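Local coordinates for protein acid phosphatase (Bacillus anthracis, PDB 2I33) that probably hydrolyses phosphate monoesters at acidic pH, as a magnesium-bound class C acid phosphatase of the HAD superfamily, at residues A[35-40]-A[213-218]; A[69-74]-A[136-141]; A[123-128]-A[162-167]. All coordinates share one frame; numbering follows the deposited sequence.

Interaction 1. Residues A[35-40]-A[213-218]; sequences ALYYQG and IFPNPM
The rings of Tyr37 and Phe214 lie nearly parallel, their planes 11° apart, but are slid so far that they barely overlap. The CD1 corner of Phe214 lies over one face of Tyr37, 3.3 Å from Tyr37 CD2, while CB of Phe214 comes within 3.6 Å of both CE2 and CZ of Tyr37. At the Phe214 edge, in the ring plane, stands the backbone O of Tyr37, 3.5 Å from Phe214 CE1. The same CE1 approaches Gly40 CA at 3.6 Å; it fills the place toward which a CB on residue 40 would point, so the bare CA is what lets the ring lie this close to the helix. CG of Phe214 lies anti to its own carbonyl carbon and beside the backbone N (chi1 -63°). Pro215 continues the apolar surface: its CG packs on Leu36 CB at 3.8 Å, and its CD reaches Tyr37 CE1.

In the HAD fold this joins helix 31-54 to the loop leaving strand 211-213, the last strand of the parallel sheet within this chain. No direct hydrogen bond crosses between 35-40 and 213-218. Instead one water donates to Leu36 O and to Ile213 O, 2.8 Å from each, and Ile213 O also accepts from Gln39 NE2 of the second subunit, placing the contact beside the dimer interface. The Tyr37 hydroxyl is hydrogen-bonded to Glu68 O and to Tyr27 OH. Farther along the loop, Asn216 OD1 accepts a hydrogen bond from the backbone N of Met218 at 2.9 Å in an Asx turn, while ND2 of Asn216 is hydrogen-bonded to OD2 of the magnesium ligand Asp180.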
loop_
_atom_site.group_PDB
_atom_site.type_symbol
_atom_site.label_atom_id
_atom_site.label_comp_id
_atom_site.label_asym_id
_atom_site.label_seq_id
_atom_site.Cartn_x
_atom_site.Cartn_y
_atom_site.Cartn_z
ATOM N N ALA A 35 -1.405 5.011 -7.310
ATOM C CA ALA A 35 -1.335 3.824 -8.146
ATOM C C ALA A 35 -1.892 2.601 -7.428
ATOM O O ALA A 35 -2.537 1.728 -8.034
ATOM C CB ALA A 35 0.068 3.568 -8.561
ATOM N N LEU A 36 -1.634 2.515 -6.116
ATOM C CA LEU A 36 -2.160 1.422 -5.336
ATOM C C LEU A 36 -3.682 1.502 -5.247
ATOM O O LEU A 36 -4.352 0.484 -5.239
ATOM C CB LEU A 36 -1.579 1.421 -3.939
ATOM C CG LEU A 36 -0.165 0.852 -3.942
ATOM C CD1 LEU A 36 0.704 1.464 -2.843
ATOM C CD2 LEU A 36 -0.167 -0.616 -3.818
ATOM N N TYR A 37 -4.232 2.701 -5.167
ATOM C CA TYR A 37 -5.681 2.874 -5.201
ATOM C C TYR A 37 -6.230 2.482 -6.571
ATOM O O TYR A 37 -7.190 1.741 -6.657
ATOM C CB TYR A 37 -6.090 4.282 -4.778
ATOM C CG TYR A 37 -6.166 4.360 -3.270
ATOM C CD1 TYR A 37 -5.025 4.613 -2.528
ATOM C CD2 TYR A 37 -7.334 4.095 -2.583
ATOM C CE1 TYR A 37 -5.055 4.636 -1.137
ATOM C CE2 TYR A 37 -7.356 4.103 -1.182
ATOM C CZ TYR A 37 -6.226 4.375 -0.472
ATOM O OH TYR A 37 -6.253 4.418 0.895
ATOM N N TYR A 38 -5.600 2.918 -7.640
ATOM C CA TYR A 38 -6.076 2.456 -8.959
ATOM C C TYR A 38 -5.946 0.941 -9.080
ATOM O O TYR A 38 -6.814 0.269 -9.659
ATOM C CB TYR A 38 -5.305 3.126 -10.074
ATOM C CG TYR A 38 -5.669 4.555 -10.252
ATOM C CD1 TYR A 38 -6.991 4.935 -10.534
ATOM C CD2 TYR A 38 -4.699 5.547 -10.241
ATOM C CE1 TYR A 38 -7.323 6.281 -10.743
ATOM C CE2 TYR A 38 -5.027 6.878 -10.465
ATOM C CZ TYR A 38 -6.343 7.242 -10.697
ATOM O OH TYR A 38 -6.672 8.571 -10.920
ATOM N N GLN A 39 -4.855 0.375 -8.597
ATOM C CA GLN A 39 -4.656 -1.056 -8.722
ATOM C C GLN A 39 -5.762 -1.798 -7.993
ATOM O O GLN A 39 -6.331 -2.764 -8.493
ATOM C CB GLN A 39 -3.334 -1.469 -8.085
ATOM C CG GLN A 39 -3.090 -2.961 -8.057
ATOM C CD GLN A 39 -1.616 -3.280 -7.884
ATOM O OE1 GLN A 39 -0.845 -3.205 -8.847
ATOM N NE2 GLN A 39 -1.191 -3.527 -6.618
ATOM N N GLY A 40 -6.079 -1.319 -6.797
ATOM C CA GLY A 40 -7.130 -1.938 -5.996
ATOM C C GLY A 40 -8.477 -1.854 -6.725
ATOM O O GLY A 40 -9.192 -2.857 -6.895
ATOM N N ILE A 213 -7.658 -4.652 -0.753
ATOM C CA ILE A 213 -7.012 -3.848 0.285
ATOM C C ILE A 213 -6.304 -2.644 -0.294
ATOM O O ILE A 213 -5.772 -2.717 -1.401
ATOM C CB ILE A 213 -6.058 -4.711 1.141
ATOM C CG1 ILE A 213 -5.489 -3.897 2.311
ATOM C CG2 ILE A 213 -5.016 -5.405 0.283
ATOM C CD1 ILE A 213 -5.174 -4.696 3.469
ATOM N N PHE A 214 -6.355 -1.544 0.475
ATOM C CA PHE A 214 -5.725 -0.270 0.172
ATOM C C PHE A 214 -4.713 0.105 1.254
ATOM O O PHE A 214 -4.852 -0.253 2.412
ATOM C CB PHE A 214 -6.776 0.805 0.030
ATOM C CG PHE A 214 -7.705 0.536 -1.111
ATOM C CD1 PHE A 214 -7.311 0.803 -2.389
ATOM C CD2 PHE A 214 -8.939 -0.014 -0.913
ATOM C CE1 PHE A 214 -8.117 0.519 -3.487
ATOM C CE2 PHE A 214 -9.764 -0.279 -1.992
ATOM C CZ PHE A 214 -9.337 -0.020 -3.281
ATOM N N PRO A 215 -3.687 0.854 0.852
ATOM C CA PRO A 215 -2.611 1.175 1.820
ATOM C C PRO A 215 -2.881 2.366 2.710
ATOM O O PRO A 215 -3.082 3.479 2.238
ATOM C CB PRO A 215 -1.435 1.483 0.892
ATOM C CG PRO A 215 -2.128 2.152 -0.297
ATOM C CD PRO A 215 -3.351 1.296 -0.516
ATOM N N ASN A 216 -2.798 2.154 4.012
ATOM C CA ASN A 216 -2.950 3.222 4.988
ATOM C C ASN A 216 -1.936 3.071 6.121
ATOM O O ASN A 216 -2.198 2.467 7.160
ATOM C CB ASN A 216 -4.358 3.234 5.567
ATOM C CG ASN A 216 -4.531 4.326 6.602
ATOM O OD1 ASN A 216 -3.574 5.111 6.831
ATOM N ND2 ASN A 216 -5.707 4.396 7.214
ATOM N N PRO A 217 -0.756 3.642 5.914
ATOM C CA PRO A 217 0.269 3.624 6.954
ATOM C C PRO A 217 0.126 4.714 7.992
ATOM O O PRO A 217 1.034 4.864 8.818
ATOM C CB PRO A 217 1.556 3.853 6.155
ATOM C CG PRO A 217 1.099 4.726 5.064
ATOM C CD PRO A 217 -0.273 4.294 4.681
ATOM N N MET A 218 -0.946 5.502 7.915
ATOM C CA MET A 218 -1.107 6.647 8.812
ATOM C C MET A 218 -1.666 6.242 10.167
ATOM O O MET A 218 -1.329 6.819 11.210
ATOM C CB MET A 218 -2.055 7.665 8.192
ATOM C CG MET A 218 -1.561 8.255 6.852
ATOM S SD MET A 218 -2.688 9.496 6.275
ATOM C CE MET A 218 -4.052 8.436 5.740
HETATM O O HOH W 1 -4.028 -1.286 -3.059
#

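Interaction 2. Residues A[69-74]-A[136-141]; sequences TVLDNS and KNLERV
Leu71 and Asn137 reach toward each other tip to tip, Leu71 CD2 lying 3.9 Å from Asn137 ND2. That same methyl lies 4.1 Å from Val141 CG2, one helical turn farther on, whereas the other branch, Leu71 CD1, approaches Leu138 CD2 at 4.3 Å. Val70 adds a looser touch, CG1 to Leu138 CD2. The isobutyl group of Leu71 thus faces three residues of the helix, with chi1 of -64° setting its CG beside the backbone N and anti to the carbonyl carbon.

No hydrogen bond joins 69-74 to 136-141. The amide of Asn137 is nevertheless satisfied: ND2 donates to Ala100 O, just before strand 101-102. Next in the chain after Leu71, Asp72 OD1 closes an Asx turn, accepting Ser74 N at 2.8 Å nearly in line with its C-O bond (N-H...O angle 162°). Ser74 OG donates to that oxygen too, at 2.7 Å, on its syn side and 20° out of the carboxylate plane. Asn73 ND2 is bonded to the metal ligand Asp67 and Thr69 OG1 to Asp65, so residues on either side of Leu71 in sequence tie segment 69-74 to the magnesium site.

The short, weakly bonded strand 71-72 pairs antiparallel with strand 101-102. Leu71 packs this strand on the 136-141 part of helix 131-141, and through Asn73 the chain goes on into helix 74-83.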
loop_
_atom_site.group_PDB
_atom_site.type_symbol
_atom_site.label_atom_id
_atom_site.label_comp_id
_atom_site.label_asym_id
_atom_site.label_seq_id
_atom_site.Cartn_x
_atom_site.Cartn_y
_atom_site.Cartn_z
ATOM N N THR A 69 -10.532 4.573 2.116
ATOM C CA THR A 69 -10.902 3.645 1.081
ATOM C C THR A 69 -11.593 4.382 -0.055
ATOM O O THR A 69 -11.174 4.272 -1.208
ATOM C CB THR A 69 -11.806 2.540 1.652
ATOM O OG1 THR A 69 -11.063 1.808 2.632
ATOM C CG2 THR A 69 -12.254 1.652 0.563
ATOM N N VAL A 70 -12.620 5.175 0.283
ATOM C CA VAL A 70 -13.347 6.034 -0.650
ATOM C C VAL A 70 -12.999 7.506 -0.391
ATOM O O VAL A 70 -12.780 8.254 -1.318
ATOM C CB VAL A 70 -14.867 5.845 -0.563
ATOM C CG1 VAL A 70 -15.577 6.792 -1.469
ATOM C CG2 VAL A 70 -15.236 4.383 -0.877
ATOM N N LEU A 71 -12.989 7.906 0.871
ATOM C CA LEU A 71 -12.743 9.307 1.239
ATOM C C LEU A 71 -11.377 9.497 1.863
ATOM O O LEU A 71 -10.958 8.751 2.746
ATOM C CB LEU A 71 -13.818 9.777 2.237
ATOM C CG LEU A 71 -15.264 9.801 1.701
ATOM C CD1 LEU A 71 -16.250 10.161 2.816
ATOM C CD2 LEU A 71 -15.427 10.692 0.509
ATOM N N ASP A 72 -10.714 10.552 1.415
ATOM C CA ASP A 72 -9.369 10.888 1.827
ATOM C C ASP A 72 -9.390 11.866 3.008
ATOM O O ASP A 72 -9.732 13.030 2.852
ATOM C CB ASP A 72 -8.651 11.509 0.649
ATOM C CG ASP A 72 -7.207 11.807 0.927
ATOM O OD1 ASP A 72 -6.772 11.757 2.102
ATOM O OD2 ASP A 72 -6.510 12.099 -0.066
ATOM N N ASN A 73 -9.006 11.376 4.185
ATOM C CA ASN A 73 -8.966 12.225 5.387
ATOM C C ASN A 73 -7.585 12.668 5.737
ATOM O O ASN A 73 -7.331 13.190 6.849
ATOM C CB ASN A 73 -9.566 11.473 6.552
ATOM C CG ASN A 73 -10.923 11.041 6.255
ATOM O OD1 ASN A 73 -11.850 11.851 6.201
ATOM N ND2 ASN A 73 -11.069 9.763 6.019
ATOM N N SER A 74 -6.654 12.520 4.813
ATOM C CA SER A 74 -5.303 12.870 5.156
ATOM C C SER A 74 -5.147 14.354 5.564
ATOM O O SER A 74 -4.261 14.636 6.373
ATOM C CB SER A 74 -4.320 12.438 4.068
ATOM O OG SER A 74 -4.577 13.139 2.898
ATOM N N LYS A 136 -23.460 14.261 2.961
ATOM C CA LYS A 136 -23.060 15.515 2.339
ATOM C C LYS A 136 -21.744 15.323 1.584
ATOM O O LYS A 136 -21.616 15.717 0.443
ATOM C CB LYS A 136 -22.871 16.597 3.376
ATOM C CG LYS A 136 -22.646 17.952 2.765
ATOM N N ASN A 137 -20.778 14.689 2.235
ATOM C CA ASN A 137 -19.457 14.466 1.624
ATOM C C ASN A 137 -19.571 13.494 0.441
ATOM O O ASN A 137 -18.949 13.690 -0.590
ATOM C CB ASN A 137 -18.457 13.944 2.669
ATOM C CG ASN A 137 -17.013 14.274 2.338
ATOM O OD1 ASN A 137 -16.188 14.446 3.237
ATOM N ND2 ASN A 137 -16.693 14.326 1.054
ATOM N N LEU A 138 -20.382 12.461 0.576
ATOM C CA LEU A 138 -20.532 11.489 -0.516
ATOM C C LEU A 138 -21.248 12.095 -1.717
ATOM O O LEU A 138 -20.873 11.832 -2.851
ATOM C CB LEU A 138 -21.243 10.237 -0.057
ATOM C CG LEU A 138 -20.358 9.345 0.830
ATOM C CD1 LEU A 138 -21.214 8.287 1.494
ATOM C CD2 LEU A 138 -19.230 8.688 0.101
ATOM N N GLU A 139 -22.227 12.937 -1.464
ATOM C CA GLU A 139 -22.872 13.690 -2.540
ATOM C C GLU A 139 -21.861 14.632 -3.204
ATOM O O GLU A 139 -21.824 14.754 -4.422
ATOM C CB GLU A 139 -24.078 14.467 -2.027
ATOM C CG GLU A 139 -25.194 13.562 -1.654
ATOM C CD GLU A 139 -26.429 14.315 -1.180
ATOM O OE1 GLU A 139 -26.295 15.428 -0.605
ATOM O OE2 GLU A 139 -27.536 13.774 -1.363
ATOM N N ARG A 140 -21.024 15.291 -2.406
ATOM C CA ARG A 140 -20.053 16.219 -2.953
ATOM C C ARG A 140 -19.123 15.522 -3.925
ATOM O O ARG A 140 -18.769 16.108 -4.938
ATOM C CB ARG A 140 -19.242 16.846 -1.829
ATOM C CG ARG A 140 -18.138 17.794 -2.227
ATOM C CD ARG A 140 -17.285 18.117 -0.998
ATOM N NE ARG A 140 -16.142 18.973 -1.323
ATOM C CZ ARG A 140 -16.065 20.278 -1.068
ATOM N NH1 ARG A 140 -17.038 20.939 -0.475
ATOM N NH2 ARG A 140 -14.969 20.925 -1.402
ATOM N N VAL A 141 -18.744 14.279 -3.618
ATOM C CA VAL A 141 -17.760 13.565 -4.435
ATOM C C VAL A 141 -18.443 12.749 -5.540
ATOM O O VAL A 141 -17.776 12.187 -6.408
ATOM C CB VAL A 141 -16.796 12.705 -3.606
ATOM C CG1 VAL A 141 -16.073 13.595 -2.607
ATOM C CG2 VAL A 141 -17.530 11.558 -2.912
#

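Interaction 3. Residues A[123-128]-A[162-167]; sequences ISNRKT and EKRREL
Asn125 OD1 is gripped by two nitrogens of Arg164: NH2 donates at 2.8 Å with an N-H...O angle of 160°, and NH1 adds a weak bond at 3.4 Å. The oxygen lies near the guanidinium plane, although the amide itself is turned 41° from it. Arg164 NH1 also makes a bent bond to the backbone O of Ser124 at 2.8 Å, approaching from above that carbonyl plane, 62° out of it.

One face of the guanidinium carries Ile123 CG2, 3.7 Å from Arg164 NH1, and CD1 of Ile123 reaches the helix backbone, 3.9 Å from Arg165 N. Further partners fix the group: Arg164 NE forms a salt bridge with Glu158, NH1 bonds Leu152 O and NH2 bonds Gly160 O. Arg165 forms a side-on salt bridge with Glu162 OE1, through NE at 2.9 Å and NH2 at 3.0 Å, the oxygen lying in the plane of the Arg165 guanidinium.

The 162-167 part of helix 162-171 runs antiparallel to strand residues 123-125, axes 9.2 Å apart, as helices do when they cover a parallel sheet. Ser124, whose OG accepts Arg126 N in an ST turn, lies in the C-terminal part of strand 119-125, next to strand 59-64, consistent with the motif II position of HAD phosphatases.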
loop_
_atom_site.group_PDB
_atom_site.type_symbol
_atom_site.label_atom_id
_atom_site.label_comp_id
_atom_site.label_asym_id
_atom_site.label_seq_id
_atom_site.Cartn_x
_atom_site.Cartn_y
_atom_site.Cartn_z
ATOM N N ILE A 123 -19.853 0.578 4.617
ATOM C CA ILE A 123 -19.834 0.190 6.015
ATOM C C ILE A 123 -18.614 0.870 6.621
ATOM O O ILE A 123 -17.499 0.496 6.331
ATOM C CB ILE A 123 -19.782 -1.335 6.167
ATOM C CG1 ILE A 123 -21.004 -1.950 5.475
ATOM C CG2 ILE A 123 -19.743 -1.712 7.653
ATOM C CD1 ILE A 123 -21.041 -3.468 5.478
ATOM N N SER A 124 -18.869 1.845 7.487
ATOM C CA SER A 124 -17.852 2.764 7.983
ATOM C C SER A 124 -18.003 2.966 9.474
ATOM O O SER A 124 -19.120 2.970 9.980
ATOM C CB SER A 124 -18.037 4.109 7.286
ATOM O OG SER A 124 -17.362 5.141 7.967
ATOM N N ASN A 125 -16.886 3.118 10.190
ATOM C CA ASN A 125 -16.932 3.403 11.611
ATOM C C ASN A 125 -16.982 4.886 11.993
ATOM O O ASN A 125 -16.832 5.235 13.165
ATOM C CB ASN A 125 -15.837 2.635 12.351
ATOM C CG ASN A 125 -16.079 1.142 12.311
ATOM O OD1 ASN A 125 -17.176 0.719 11.970
ATOM N ND2 ASN A 125 -15.075 0.345 12.668
ATOM N N ARG A 126 -17.308 5.739 11.019
ATOM C CA ARG A 126 -17.928 7.008 11.381
ATOM C C ARG A 126 -19.138 6.715 12.259
ATOM O O ARG A 126 -19.763 5.639 12.165
ATOM C CB ARG A 126 -18.350 7.776 10.144
ATOM C CG ARG A 126 -17.193 8.312 9.351
ATOM C CD ARG A 126 -17.615 8.764 8.008
ATOM N NE ARG A 126 -16.476 9.398 7.366
ATOM C CZ ARG A 126 -16.464 10.607 6.826
ATOM N NH1 ARG A 126 -17.548 11.354 6.794
ATOM N NH2 ARG A 126 -15.324 11.086 6.348
ATOM N N LYS A 127 -19.445 7.672 13.122
ATOM C CA LYS A 127 -20.527 7.538 14.073
ATOM C C LYS A 127 -21.853 7.764 13.357
ATOM O O LYS A 127 -21.953 8.562 12.443
ATOM C CB LYS A 127 -20.340 8.551 15.194
ATOM C CG LYS A 127 -18.997 8.417 15.943
ATOM C CD LYS A 127 -18.825 9.484 17.028
ATOM C CE LYS A 127 -18.386 10.829 16.448
ATOM N NZ LYS A 127 -18.004 11.819 17.497
ATOM N N THR A 128 -22.893 7.076 13.805
ATOM C CA THR A 128 -24.212 7.273 13.219
ATOM C C THR A 128 -24.676 8.744 13.236
ATOM O O THR A 128 -25.418 9.168 12.345
ATOM C CB THR A 128 -25.234 6.381 13.913
ATOM O OG1 THR A 128 -25.033 6.472 15.331
ATOM C CG2 THR A 128 -25.049 4.956 13.456
ATOM N N GLU A 162 -18.798 -6.518 11.795
ATOM C CA GLU A 162 -19.375 -7.803 11.404
ATOM C C GLU A 162 -20.896 -7.737 11.400
ATOM O O GLU A 162 -21.544 -8.376 10.555
ATOM C CB GLU A 162 -18.869 -8.947 12.288
ATOM C CG GLU A 162 -19.320 -10.355 11.838
ATOM C CD GLU A 162 -18.922 -10.740 10.405
ATOM O OE1 GLU A 162 -17.891 -10.265 9.853
ATOM O OE2 GLU A 162 -19.663 -11.569 9.823
ATOM N N LYS A 163 -21.484 -6.996 12.339
ATOM C CA LYS A 163 -22.944 -6.897 12.420
ATOM C C LYS A 163 -23.563 -6.317 11.143
ATOM O O LYS A 163 -24.588 -6.817 10.654
ATOM C CB LYS A 163 -23.346 -6.063 13.638
ATOM C CG LYS A 163 -24.818 -5.814 13.787
ATOM C CD LYS A 163 -25.105 -5.163 15.123
ATOM C CE LYS A 163 -26.584 -5.089 15.389
ATOM N NZ LYS A 163 -26.857 -4.277 16.599
ATOM N N ARG A 164 -22.950 -5.262 10.616
ATOM C CA ARG A 164 -23.438 -4.644 9.387
ATOM C C ARG A 164 -23.197 -5.536 8.163
ATOM O O ARG A 164 -24.050 -5.616 7.280
ATOM C CB ARG A 164 -22.829 -3.245 9.219
ATOM C CG ARG A 164 -23.450 -2.254 10.170
ATOM C CD ARG A 164 -22.588 -1.043 10.306
ATOM N NE ARG A 164 -21.527 -1.255 11.299
ATOM C CZ ARG A 164 -20.448 -0.479 11.408
ATOM N NH1 ARG A 164 -20.258 0.497 10.563
ATOM N NH2 ARG A 164 -19.549 -0.731 12.344
ATOM N N ARG A 165 -22.045 -6.203 8.119
ATOM C CA ARG A 165 -21.734 -7.146 7.030
ATOM C C ARG A 165 -22.761 -8.250 7.019
ATOM O O ARG A 165 -23.303 -8.615 5.970
ATOM C CB ARG A 165 -20.364 -7.789 7.210
ATOM C CG ARG A 165 -19.225 -6.892 6.877
ATOM C CD ARG A 165 -17.894 -7.635 6.816
ATOM N NE ARG A 165 -17.403 -8.032 8.134
ATOM C CZ ARG A 165 -16.452 -7.400 8.823
ATOM N NH1 ARG A 165 -15.894 -6.287 8.377
ATOM N NH2 ARG A 165 -16.072 -7.875 10.001
ATOM N N GLU A 166 -23.049 -8.783 8.204
ATOM C CA GLU A 166 -23.979 -9.889 8.293
ATOM C C GLU A 166 -25.363 -9.430 7.828
ATOM O O GLU A 166 -26.045 -10.181 7.136
ATOM C CB GLU A 166 -24.004 -10.454 9.714
ATOM C CG GLU A 166 -24.728 -11.796 9.838
ATOM C CD GLU A 166 -26.232 -11.657 9.836
ATOM O OE1 GLU A 166 -26.723 -10.554 10.173
ATOM O OE2 GLU A 166 -26.930 -12.657 9.526
ATOM N N LEU A 167 -25.766 -8.210 8.199
ATOM C CA LEU A 167 -27.043 -7.636 7.771
ATOM C C LEU A 167 -27.120 -7.554 6.262
ATOM O O LEU A 167 -28.135 -7.931 5.669
ATOM C CB LEU A 167 -27.258 -6.238 8.350
#

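In the fold
Each contact brings one segment near the magnesium ion held by Asp65, Asp67 and Asp180. The side chains of Tyr37 (interaction 1) and Ser124 (interaction 3) are each about 7 Å from the ion, that of Leu71 (interaction 2) about 9 Å. Interaction 2 is the link: Thr69 O meets Tyr37 CE2 of interaction 1 at 3.8 Å, and Leu71 CD1 lies 3.8 Å from Arg126 NH2 of interaction 3, which is salt-bridged to Asp67. Interactions 1 and 3 do not touch; they lie on opposite sides of the chain's centre, their own centres about 21 Å apart. In sequence, interactions 2 and 3 interleave, both nested inside the loop closed by interaction 1.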